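PDB 7COK: 5-ketofructose reductase from Gluconobacter sp., which probably catalyses the NAD(P)H-dependent reduction of 5-ketofructose to fructose, as a member of a novel class in the shikimate dehydrogenase family. Local coordinates for residues Ala25-Leu36 with Arg266-Leu277; Leu216-Pro227 with Leu241-Leu252. All blocks are in the same frame, centred on the assembly; numbering follows the deposited sequence.

Contact 1: Ala25-Leu36 with Arg266-Leu277; sequences AMVEAGYHHAGL and RTLDSAVMAQTL
Helix 23-34 of the substrate-binding domain packs against the C-terminal helix 270-281 and the loop leading into it, Met-26 nearest Met-273 and Gly-30 nearest Leu-268 by their CA atoms. The segment axes of 25-34 and 270-277 approach to 8.2 Å with their directions 143° apart, so the pair runs roughly antiparallel. Close approach is possible because Gly-30 lies at the interface: a CB there would clash with Leu-268 CD1 and press on Met-273 SD. The two methyls of Leu-268 spread over this turn, Leu-268 CD2 lying 3.8 Å from Gly-30 O and Leu-268 CD1 reaching Tyr-31 CD1. Water 1 joins the backbones beside them, donating to Gly-30 O and accepting from Asp-269 N.

Further along, Met-26 carries its CG anti to the backbone N (chi1 -178°), which takes it to 3.6 Å from Met-273 CB; the extended chi2 carries Met-26 SD to 3.7 Å from Leu-277 CD1, and the bend at chi3 turns CE towards Met-273 CE. Thr-276 puts CG2 against the carbonyl of Ala-25, while its OG1, near Ala-29 CB, bonds at 2.7 Å to Val-272 O. That oxygen also accepts from Thr-276 N, on the opposite face of its plane.

At the exposed end, the His-33 ring and the Asp-269 carboxylate stack with their planes 13° apart; Asp-269 CB makes a CH-pi contact over the same ring, 3.9 Å from the His-33 centroid. The carboxylate is itself fixed, since Asp-269 OD2 takes the N-cap bond from Val-272 N at 3.0 Å. No direct hydrogen bond joins the segments; a mainly apolar helix-helix contact, edged by the His-33/Asp-269 stack and one bridging water, fastens the C-terminal helix to the N-terminal domain of a shikimate dehydrogenase-type fold.

Contact 2: Leu216-Pro227 with Leu241-Leu252; sequences LTKETVVADVIP and LGCTTLDGLGML
Strands 221-224 and 245-246 pair in parallel, Val-222 beside Thr-245 and Ala-223 beside Leu-246, through three backbone bonds: Val-222 N to Thr-244 O (3.0 Å, 171° at the hydrogen), Leu-246 N to Val-222 O (2.9 Å) and Asp-224 N to Leu-246 O (3.0 Å). Upstream of the pairing, water 2 takes over, donating to Lys-218 O and Thr-220 O and accepting from Thr-244 N.

Cys-243 fills the corner there: its SG lies 3.3 Å from Thr-217 O and its CB meets Val-222 CG2. On the sheet face carrying Ala-223 and Leu-246, the CB atoms of these two residues touch, and Leu-246 CD1 crosses to Val-221 CG1 at 3.8 Å. Met-251, extended beyond CG (chi2 -178°), reaches back from the helix to place CE 3.8 Å from Ala-223 CB and 3.2 Å from Asp-224 O. Phe-112 of helix 110-117 touches both Ala-223 and Met-251. Were Met-251 cut back to an alanine, the loss of SD and CE would probably open a gap between Ala-223, the Asp-224 carbonyl and Phe-112.

Where the strand turns into helix 248-264, Gly-248 sits under the carbonyls of Asp-224, Val-225 and Ile-226, each of which a CB would strike. Asp-247 caps the helix, OD1 receiving Gly-250 N from above the carboxylate plane. Beyond it, Pro-227 CB rests 3.7 Å from Leu-252 CD1. With helix 233-240 linking the strands, this is a beta-alpha-beta crossover at the edge of the parallel sheet of a Rossmann-type domain.

From the N terminus, the chain passes through 25-36, completes the mixed sheet of the substrate-binding domain, then builds the parallel sheet of the Rossmann-type domain before returning at 266-277; contact 1 therefore closes a loop of 229 intervening residues. Contact 2 falls wholly within that span and closes a much shorter one, with 13 residues between its segments, so the two nest and do not cross. Helix 248-264, which begins in contact 2, leads directly towards helix 270-281 of contact 1. The centres of contacts 1 and 2 lie about 23 Å apart, yet the two contacts touch: Leu-277 CD1 packs at 3.9 Å on Leu-249 CG. The outermost strand 245-246 is thus connected through helix 248-264 to the N-terminal domain.

Contact 1: Ala25-Leu36 with Arg266-Leu277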
loop_
_atom_site.group_PDB
_atom_site.type_symbol
_atom_site.label_atom_id
_atom_site.label_comp_id
_atom_site.label_asym_id
_atom_site.label_seq_id
_atom_site.Cartn_x
_atom_site.Cartn_y
_atom_site.Cartn_z
ATOM N N ALA A 25 1.751 11.834 4.406
ATOM C CA ALA A 25 0.723 12.603 5.076
ATOM C C ALA A 25 0.242 13.742 4.180
ATOM O O ALA A 25 -0.954 13.998 4.074
ATOM C CB ALA A 25 1.244 13.131 6.403
ATOM N N MET A 26 1.183 14.411 3.529
ATOM C CA MET A 26 0.833 15.495 2.638
ATOM C C MET A 26 -0.089 15.013 1.499
ATOM O O MET A 26 -1.169 15.554 1.255
ATOM C CB MET A 26 2.096 16.154 2.102
ATOM C CG MET A 26 1.804 17.335 1.199
ATOM S SD MET A 26 3.269 17.975 0.402
ATOM C CE MET A 26 3.666 16.688 -0.774
ATOM N N VAL A 27 0.351 13.981 0.801
ATOM C CA VAL A 27 -0.344 13.509 -0.372
ATOM C C VAL A 27 -1.704 12.921 0.032
ATOM O O VAL A 27 -2.675 13.210 -0.617
ATOM C CB VAL A 27 0.525 12.494 -1.147
ATOM C CG1 VAL A 27 -0.273 11.845 -2.259
ATOM C CG2 VAL A 27 1.740 13.213 -1.728
ATOM N N GLU A 28 -1.776 12.173 1.130
ATOM C CA GLU A 28 -3.050 11.562 1.529
ATOM C C GLU A 28 -4.015 12.634 2.009
ATOM O O GLU A 28 -5.226 12.492 1.795
ATOM C CB GLU A 28 -2.856 10.446 2.544
ATOM C CG GLU A 28 -2.269 9.205 1.880
ATOM C CD GLU A 28 -2.291 7.978 2.755
ATOM O OE1 GLU A 28 -2.423 8.111 3.992
ATOM O OE2 GLU A 28 -2.176 6.862 2.208
ATOM N N ALA A 29 -3.494 13.721 2.583
ATOM C CA ALA A 29 -4.386 14.828 2.950
ATOM C C ALA A 29 -5.055 15.398 1.691
ATOM O O ALA A 29 -6.271 15.679 1.667
ATOM C CB ALA A 29 -3.624 15.881 3.721
ATOM N N GLY A 30 -4.271 15.516 0.623
ATOM C CA GLY A 30 -4.779 15.897 -0.688
ATOM C C GLY A 30 -5.794 14.919 -1.255
ATOM O O GLY A 30 -6.860 15.330 -1.702
ATOM N N TYR A 31 -5.472 13.626 -1.210
ATOM C CA TYR A 31 -6.409 12.598 -1.668
ATOM C C TYR A 31 -7.759 12.700 -0.929
ATOM O O TYR A 31 -8.816 12.647 -1.553
ATOM C CB TYR A 31 -5.846 11.192 -1.459
ATOM C CG TYR A 31 -4.690 10.753 -2.360
ATOM C CD1 TYR A 31 -4.470 11.317 -3.622
ATOM C CD2 TYR A 31 -3.825 9.758 -1.930
ATOM C CE1 TYR A 31 -3.428 10.867 -4.423
ATOM C CE2 TYR A 31 -2.777 9.308 -2.723
ATOM C CZ TYR A 31 -2.579 9.872 -3.967
ATOM O OH TYR A 31 -1.519 9.459 -4.770
ATOM N N HIS A 32 -7.694 12.867 0.393
ATOM C CA HIS A 32 -8.898 12.875 1.235
ATOM C C HIS A 32 -9.742 14.107 0.942
ATOM O O HIS A 32 -10.951 14.007 0.823
ATOM C CB HIS A 32 -8.509 12.788 2.704
ATOM C CG HIS A 32 -9.679 12.750 3.634
ATOM N ND1 HIS A 32 -10.435 11.614 3.827
ATOM C CD2 HIS A 32 -10.231 13.710 4.413
ATOM C CE1 HIS A 32 -11.391 11.869 4.704
ATOM N NE2 HIS A 32 -11.292 13.134 5.071
ATOM N N HIS A 33 -9.085 15.255 0.753
ATOM C CA HIS A 33 -9.787 16.498 0.455
ATOM C C HIS A 33 -10.540 16.387 -0.870
ATOM O O HIS A 33 -11.669 16.930 -1.002
ATOM C CB HIS A 33 -8.781 17.669 0.451
ATOM C CG HIS A 33 -9.407 19.026 0.269
ATOM N ND1 HIS A 33 -9.744 19.535 -0.967
ATOM C CD2 HIS A 33 -9.721 19.984 1.172
ATOM C CE1 HIS A 33 -10.256 20.748 -0.817
ATOM N NE2 HIS A 33 -10.234 21.047 0.469
ATOM N N ALA A 34 -9.949 15.685 -1.837
ATOM C CA ALA A 34 -10.543 15.498 -3.189
ATOM C C ALA A 34 -11.625 14.429 -3.205
ATOM O O ALA A 34 -12.344 14.307 -4.196
ATOM C CB ALA A 34 -9.470 15.157 -4.226
ATOM N N GLY A 35 -11.710 13.664 -2.121
ATOM C CA GLY A 35 -12.625 12.515 -2.023
ATOM C C GLY A 35 -12.178 11.371 -2.914
ATOM O O GLY A 35 -13.005 10.573 -3.382
ATOM N N LEU A 36 -10.864 11.275 -3.122
ATOM C CA LEU A 36 -10.289 10.284 -4.022
ATOM C C LEU A 36 -9.951 9.077 -3.195
ATOM O O LEU A 36 -9.304 9.192 -2.132
ATOM C CB LEU A 36 -9.027 10.851 -4.683
ATOM C CG LEU A 36 -8.810 10.844 -6.198
ATOM C CD1 LEU A 36 -7.310 10.931 -6.484
ATOM C CD2 LEU A 36 -9.420 9.642 -6.890
ATOM N N ARG A 266 -5.335 14.338 -11.688
ATOM C CA ARG A 266 -6.048 15.211 -10.750
ATOM C C ARG A 266 -5.079 16.224 -10.173
ATOM O O ARG A 266 -3.904 15.878 -9.918
ATOM C CB ARG A 266 -6.669 14.430 -9.586
ATOM C CG ARG A 266 -8.091 13.987 -9.783
ATOM C CD ARG A 266 -8.076 12.505 -10.058
ATOM N NE ARG A 266 -9.385 12.041 -10.493
ATOM C CZ ARG A 266 -9.581 11.050 -11.343
ATOM N NH1 ARG A 266 -8.548 10.403 -11.898
ATOM N NH2 ARG A 266 -10.830 10.723 -11.648
ATOM N N THR A 267 -5.566 17.449 -9.959
ATOM C CA THR A 267 -4.802 18.515 -9.308
ATOM C C THR A 267 -5.303 18.603 -7.866
ATOM O O THR A 267 -6.447 19.043 -7.620
ATOM C CB THR A 267 -4.987 19.851 -10.056
ATOM O OG1 THR A 267 -4.447 19.716 -11.378
ATOM C CG2 THR A 267 -4.304 21.025 -9.335
ATOM N N LEU A 268 -4.486 18.138 -6.919
ATOM C CA LEU A 268 -4.854 18.193 -5.495
ATOM C C LEU A 268 -4.827 19.613 -4.950
ATOM O O LEU A 268 -4.242 20.514 -5.552
ATOM C CB LEU A 268 -3.994 17.248 -4.641
ATOM C CG LEU A 268 -3.975 15.779 -5.094
ATOM C CD1 LEU A 268 -3.025 15.003 -4.190
ATOM C CD2 LEU A 268 -5.358 15.140 -5.195
ATOM N N ASP A 269 -5.474 19.780 -3.793
ATOM C CA ASP A 269 -5.601 21.082 -3.150
ATOM C C ASP A 269 -4.295 21.442 -2.427
ATOM O O ASP A 269 -3.909 20.780 -1.440
ATOM C CB ASP A 269 -6.768 21.018 -2.162
ATOM C CG ASP A 269 -7.053 22.350 -1.504
ATOM O OD1 ASP A 269 -7.628 23.223 -2.176
ATOM O OD2 ASP A 269 -6.706 22.513 -0.321
ATOM N N SER A 270 -3.641 22.509 -2.890
ATOM C CA SER A 270 -2.385 22.968 -2.277
ATOM C C SER A 270 -2.545 23.420 -0.831
ATOM O O SER A 270 -1.660 23.146 -0.016
ATOM C CB SER A 270 -1.699 24.082 -3.085
ATOM O OG SER A 270 -1.295 23.628 -4.359
ATOM N N ALA A 271 -3.647 24.113 -0.514
ATOM C CA ALA A 271 -3.844 24.634 0.838
ATOM C C ALA A 271 -3.817 23.542 1.915
ATOM O O ALA A 271 -3.130 23.676 2.924
ATOM C CB ALA A 271 -5.116 25.495 0.933
ATOM N N VAL A 272 -4.532 22.439 1.692
ATOM C CA VAL A 272 -4.574 21.387 2.701
ATOM C C VAL A 272 -3.261 20.606 2.770
ATOM O O VAL A 272 -2.844 20.195 3.870
ATOM C CB VAL A 272 -5.798 20.458 2.564
ATOM C CG1 VAL A 272 -6.023 19.628 3.819
ATOM C CG2 VAL A 272 -7.038 21.282 2.374
ATOM N N MET A 273 -2.583 20.492 1.627
ATOM C CA MET A 273 -1.290 19.842 1.611
ATOM C C MET A 273 -0.277 20.664 2.420
ATOM O O MET A 273 0.449 20.125 3.268
ATOM C CB MET A 273 -0.830 19.639 0.175
ATOM C CG MET A 273 -1.710 18.612 -0.518
ATOM S SD MET A 273 -1.389 18.520 -2.278
ATOM C CE MET A 273 0.117 17.545 -2.267
ATOM N N ALA A 274 -0.287 21.976 2.196
ATOM C CA ALA A 274 0.587 22.904 2.902
ATOM C C ALA A 274 0.324 22.922 4.389
ATOM O O ALA A 274 1.256 22.823 5.184
ATOM C CB ALA A 274 0.435 24.296 2.339
ATOM N N GLN A 275 -0.954 23.015 4.764
ATOM C CA GLN A 275 -1.307 23.024 6.181
ATOM C C GLN A 275 -0.885 21.738 6.878
ATOM O O GLN A 275 -0.401 21.786 8.011
ATOM C CB GLN A 275 -2.794 23.342 6.414
ATOM C CG GLN A 275 -3.143 23.668 7.889
ATOM C CD GLN A 275 -2.261 24.752 8.532
ATOM O OE1 GLN A 275 -1.812 25.686 7.878
ATOM N NE2 GLN A 275 -2.001 24.614 9.829
ATOM N N THR A 276 -0.980 20.604 6.169
ATOM C CA THR A 276 -0.516 19.317 6.699
ATOM C C THR A 276 0.997 19.345 7.042
ATOM O O THR A 276 1.408 18.898 8.126
ATOM C CB THR A 276 -0.839 18.199 5.696
ATOM O OG1 THR A 276 -2.258 18.139 5.523
ATOM C CG2 THR A 276 -0.339 16.832 6.161
ATOM N N LEU A 277 1.810 19.875 6.125
ATOM C CA LEU A 277 3.241 20.048 6.379
ATOM C C LEU A 277 3.515 21.068 7.495
ATOM O O LEU A 277 4.364 20.825 8.355
ATOM C CB LEU A 277 3.964 20.452 5.091
ATOM C CG LEU A 277 4.137 19.458 3.946
ATOM C CD1 LEU A 277 4.979 20.150 2.879
ATOM C CD2 LEU A 277 4.824 18.180 4.409
HETATM O O HOH W 1 -7.260 17.820 -2.827
#

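Contact 2: Leu216-Pro227 with Leu241-Leu252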
loop_
_atom_site.group_PDB
_atom_site.type_symbol
_atom_site.label_atom_id
_atom_site.label_comp_id
_atom_site.label_asym_id
_atom_site.label_seq_id
_atom_site.Cartn_x
_atom_site.Cartn_y
_atom_site.Cartn_z
ATOM N N LEU A 216 21.095 42.650 -3.343
ATOM C CA LEU A 216 19.745 42.429 -3.873
ATOM C C LEU A 216 19.083 43.744 -4.194
ATOM O O LEU A 216 19.222 44.704 -3.434
ATOM C CB LEU A 216 18.875 41.711 -2.845
ATOM C CG LEU A 216 19.016 40.204 -2.587
ATOM C CD1 LEU A 216 18.255 39.840 -1.326
ATOM C CD2 LEU A 216 18.434 39.424 -3.740
ATOM N N THR A 217 18.373 43.790 -5.319
ATOM C CA THR A 217 17.402 44.862 -5.558
ATOM C C THR A 217 16.050 44.394 -5.004
ATOM O O THR A 217 15.827 43.186 -4.791
ATOM C CB THR A 217 17.280 45.257 -7.055
ATOM O OG1 THR A 217 16.554 44.257 -7.788
ATOM C CG2 THR A 217 18.647 45.485 -7.714
ATOM N N LYS A 218 15.148 45.342 -4.786
ATOM C CA LYS A 218 13.782 45.028 -4.352
ATOM C C LYS A 218 12.991 44.232 -5.394
ATOM O O LYS A 218 11.968 43.605 -5.055
ATOM C CB LYS A 218 13.009 46.305 -4.018
ATOM C CG LYS A 218 13.417 46.987 -2.731
ATOM C CD LYS A 218 12.682 48.311 -2.601
ATOM C CE LYS A 218 12.387 48.636 -1.154
ATOM N NZ LYS A 218 11.407 49.749 -1.048
ATOM N N GLU A 219 13.467 44.265 -6.637
ATOM C CA GLU A 219 12.885 43.546 -7.771
ATOM C C GLU A 219 13.306 42.079 -7.849
ATOM O O GLU A 219 12.675 41.279 -8.570
ATOM C CB GLU A 219 13.305 44.211 -9.075
ATOM C CG GLU A 219 12.547 45.469 -9.443
ATOM C CD GLU A 219 12.787 45.857 -10.887
ATOM O OE1 GLU A 219 12.288 45.145 -11.786
ATOM O OE2 GLU A 219 13.485 46.867 -11.123
ATOM N N THR A 220 14.386 41.733 -7.144
ATOM C CA THR A 220 14.925 40.368 -7.188
ATOM C C THR A 220 13.957 39.428 -6.498
ATOM O O THR A 220 13.517 39.684 -5.376
ATOM C CB THR A 220 16.291 40.268 -6.502
ATOM O OG1 THR A 220 17.138 41.321 -6.964
ATOM C CG2 THR A 220 16.962 38.920 -6.834
ATOM N N VAL A 221 13.625 38.339 -7.184
ATOM C CA VAL A 221 12.800 37.267 -6.621
ATOM C C VAL A 221 13.741 36.350 -5.837
ATOM O O VAL A 221 14.752 35.907 -6.369
ATOM C CB VAL A 221 12.043 36.516 -7.732
ATOM C CG1 VAL A 221 11.237 35.354 -7.160
ATOM C CG2 VAL A 221 11.126 37.482 -8.460
ATOM N N VAL A 222 13.411 36.088 -4.576
ATOM C CA VAL A 222 14.292 35.322 -3.693
ATOM C C VAL A 222 13.546 34.062 -3.247
ATOM O O VAL A 222 12.447 34.133 -2.707
ATOM C CB VAL A 222 14.753 36.163 -2.481
ATOM C CG1 VAL A 222 15.749 35.386 -1.659
ATOM C CG2 VAL A 222 15.385 37.479 -2.907
ATOM N N ALA A 223 14.164 32.905 -3.473
ATOM C CA ALA A 223 13.540 31.602 -3.188
ATOM C C ALA A 223 14.467 30.756 -2.321
ATOM O O ALA A 223 15.697 30.895 -2.384
ATOM C CB ALA A 223 13.227 30.895 -4.488
ATOM N N ASP A 224 13.877 29.861 -1.562
ATOM C CA ASP A 224 14.619 28.964 -0.700
ATOM C C ASP A 224 14.000 27.579 -0.762
ATOM O O ASP A 224 12.807 27.413 -0.563
ATOM C CB ASP A 224 14.581 29.488 0.734
ATOM C CG ASP A 224 15.649 28.884 1.621
ATOM O OD1 ASP A 224 16.210 27.798 1.337
ATOM O OD2 ASP A 224 15.963 29.517 2.627
ATOM N N VAL A 225 14.821 26.569 -1.049
ATOM C CA VAL A 225 14.346 25.166 -1.087
ATOM C C VAL A 225 14.035 24.560 0.288
ATOM O O VAL A 225 13.300 23.568 0.385
ATOM C CB VAL A 225 15.313 24.219 -1.853
ATOM C CG1 VAL A 225 15.630 24.777 -3.239
ATOM C CG2 VAL A 225 16.594 23.950 -1.059
ATOM N N ILE A 226 14.605 25.143 1.347
ATOM C CA ILE A 226 14.362 24.643 2.703
ATOM C C ILE A 226 12.864 24.708 3.068
ATOM O O ILE A 226 12.262 25.758 2.970
ATOM C CB ILE A 226 15.235 25.428 3.708
ATOM C CG1 ILE A 226 16.725 25.060 3.522
ATOM C CG2 ILE A 226 14.763 25.198 5.144
ATOM C CD1 ILE A 226 17.692 26.033 4.175
ATOM N N PRO A 227 12.257 23.570 3.446
ATOM C CA PRO A 227 10.812 23.603 3.778
ATOM C C PRO A 227 10.488 23.816 5.251
ATOM O O PRO A 227 9.333 24.075 5.605
ATOM C CB PRO A 227 10.330 22.225 3.334
ATOM C CG PRO A 227 11.543 21.332 3.449
ATOM C CD PRO A 227 12.778 22.188 3.340
ATOM N N LEU A 241 13.778 43.558 3.090
ATOM C CA LEU A 241 14.348 44.457 2.091
ATOM C C LEU A 241 13.350 44.868 1.019
ATOM O O LEU A 241 13.628 45.744 0.220
ATOM C CB LEU A 241 15.610 43.847 1.460
ATOM C CG LEU A 241 16.841 43.705 2.367
ATOM C CD1 LEU A 241 18.003 43.057 1.627
ATOM C CD2 LEU A 241 17.278 45.029 2.993
ATOM N N GLY A 242 12.180 44.240 1.012
ATOM C CA GLY A 242 11.148 44.534 0.033
ATOM C C GLY A 242 11.016 43.537 -1.101
ATOM O O GLY A 242 10.224 43.766 -2.018
ATOM N N CYS A 243 11.748 42.420 -1.017
ATOM C CA CYS A 243 11.740 41.378 -2.049
ATOM C C CYS A 243 10.539 40.444 -1.998
ATOM O O CYS A 243 10.029 40.111 -0.916
ATOM C CB CYS A 243 13.021 40.540 -1.943
ATOM S SG CYS A 243 14.520 41.489 -2.274
ATOM N N THR A 244 10.111 40.008 -3.181
ATOM C CA THR A 244 9.131 38.936 -3.306
ATOM C C THR A 244 9.859 37.641 -2.981
ATOM O O THR A 244 10.926 37.385 -3.546
ATOM C CB THR A 244 8.564 38.888 -4.731
ATOM O OG1 THR A 244 7.822 40.082 -4.974
ATOM C CG2 THR A 244 7.625 37.688 -4.921
ATOM N N THR A 245 9.294 36.856 -2.063
ATOM C CA THR A 245 9.907 35.583 -1.619
ATOM C C THR A 245 9.070 34.335 -1.906
ATOM O O THR A 245 7.834 34.372 -1.908
ATOM C CB THR A 245 10.232 35.592 -0.115
ATOM O OG1 THR A 245 9.022 35.776 0.640
ATOM C CG2 THR A 245 11.227 36.719 0.244
ATOM N N LEU A 246 9.772 33.222 -2.127
ATOM C CA LEU A 246 9.148 31.927 -2.343
ATOM C C LEU A 246 9.729 30.886 -1.426
ATOM O O LEU A 246 10.921 30.606 -1.465
ATOM C CB LEU A 246 9.303 31.490 -3.806
ATOM C CG LEU A 246 8.762 32.512 -4.810
ATOM C CD1 LEU A 246 9.291 32.241 -6.206
ATOM C CD2 LEU A 246 7.252 32.516 -4.788
ATOM N N ASP A 247 8.870 30.264 -0.630
ATOM C CA ASP A 247 9.324 29.322 0.377
ATOM C C ASP A 247 9.348 27.850 -0.064
ATOM O O ASP A 247 8.655 27.431 -1.011
ATOM C CB ASP A 247 8.505 29.510 1.654
ATOM C CG ASP A 247 7.127 28.928 1.535
ATOM O OD1 ASP A 247 6.980 27.704 1.767
ATOM O OD2 ASP A 247 6.191 29.686 1.225
ATOM N N GLY A 248 10.162 27.075 0.638
ATOM C CA GLY A 248 10.437 25.697 0.248
ATOM C C GLY A 248 9.315 24.746 0.550
ATOM O O GLY A 248 9.234 23.676 -0.044
ATOM N N LEU A 249 8.448 25.119 1.493
ATOM C CA LEU A 249 7.284 24.274 1.829
ATOM C C LEU A 249 6.307 24.329 0.659
ATOM O O LEU A 249 5.847 23.282 0.197
ATOM C CB LEU A 249 6.685 24.714 3.177
ATOM C CG LEU A 249 5.557 23.909 3.821
ATOM C CD1 LEU A 249 5.491 24.246 5.303
ATOM C CD2 LEU A 249 4.209 24.198 3.201
ATOM N N GLY A 250 6.045 25.531 0.136
ATOM C CA GLY A 250 5.229 25.666 -1.069
ATOM C C GLY A 250 5.781 24.841 -2.231
ATOM O O GLY A 250 5.041 24.300 -3.055
ATOM N N MET A 251 7.105 24.772 -2.323
ATOM C CA MET A 251 7.735 24.033 -3.424
ATOM C C MET A 251 7.508 22.530 -3.284
ATOM O O MET A 251 7.212 21.835 -4.267
ATOM C CB MET A 251 9.231 24.331 -3.479
ATOM C CG MET A 251 9.584 25.755 -3.798
ATOM S SD MET A 251 11.381 25.896 -3.884
ATOM C CE MET A 251 11.581 27.648 -3.545
ATOM N N LEU A 252 7.641 22.025 -2.061
ATOM C CA LEU A 252 7.312 20.636 -1.781
ATOM C C LEU A 252 5.850 20.327 -2.106
ATOM O O LEU A 252 5.553 19.297 -2.712
ATOM C CB LEU A 252 7.599 20.329 -0.316
ATOM C CG LEU A 252 8.913 19.709 0.128
ATOM C CD1 LEU A 252 8.745 19.334 1.590
ATOM C CD2 LEU A 252 9.303 18.495 -0.705
HETATM O O HOH W 2 11.031 41.105 -5.610
HETATM O O HOH W 3 11.348 22.364 -1.137
HETATM O O HOH W 4 11.937 28.417 2.517
#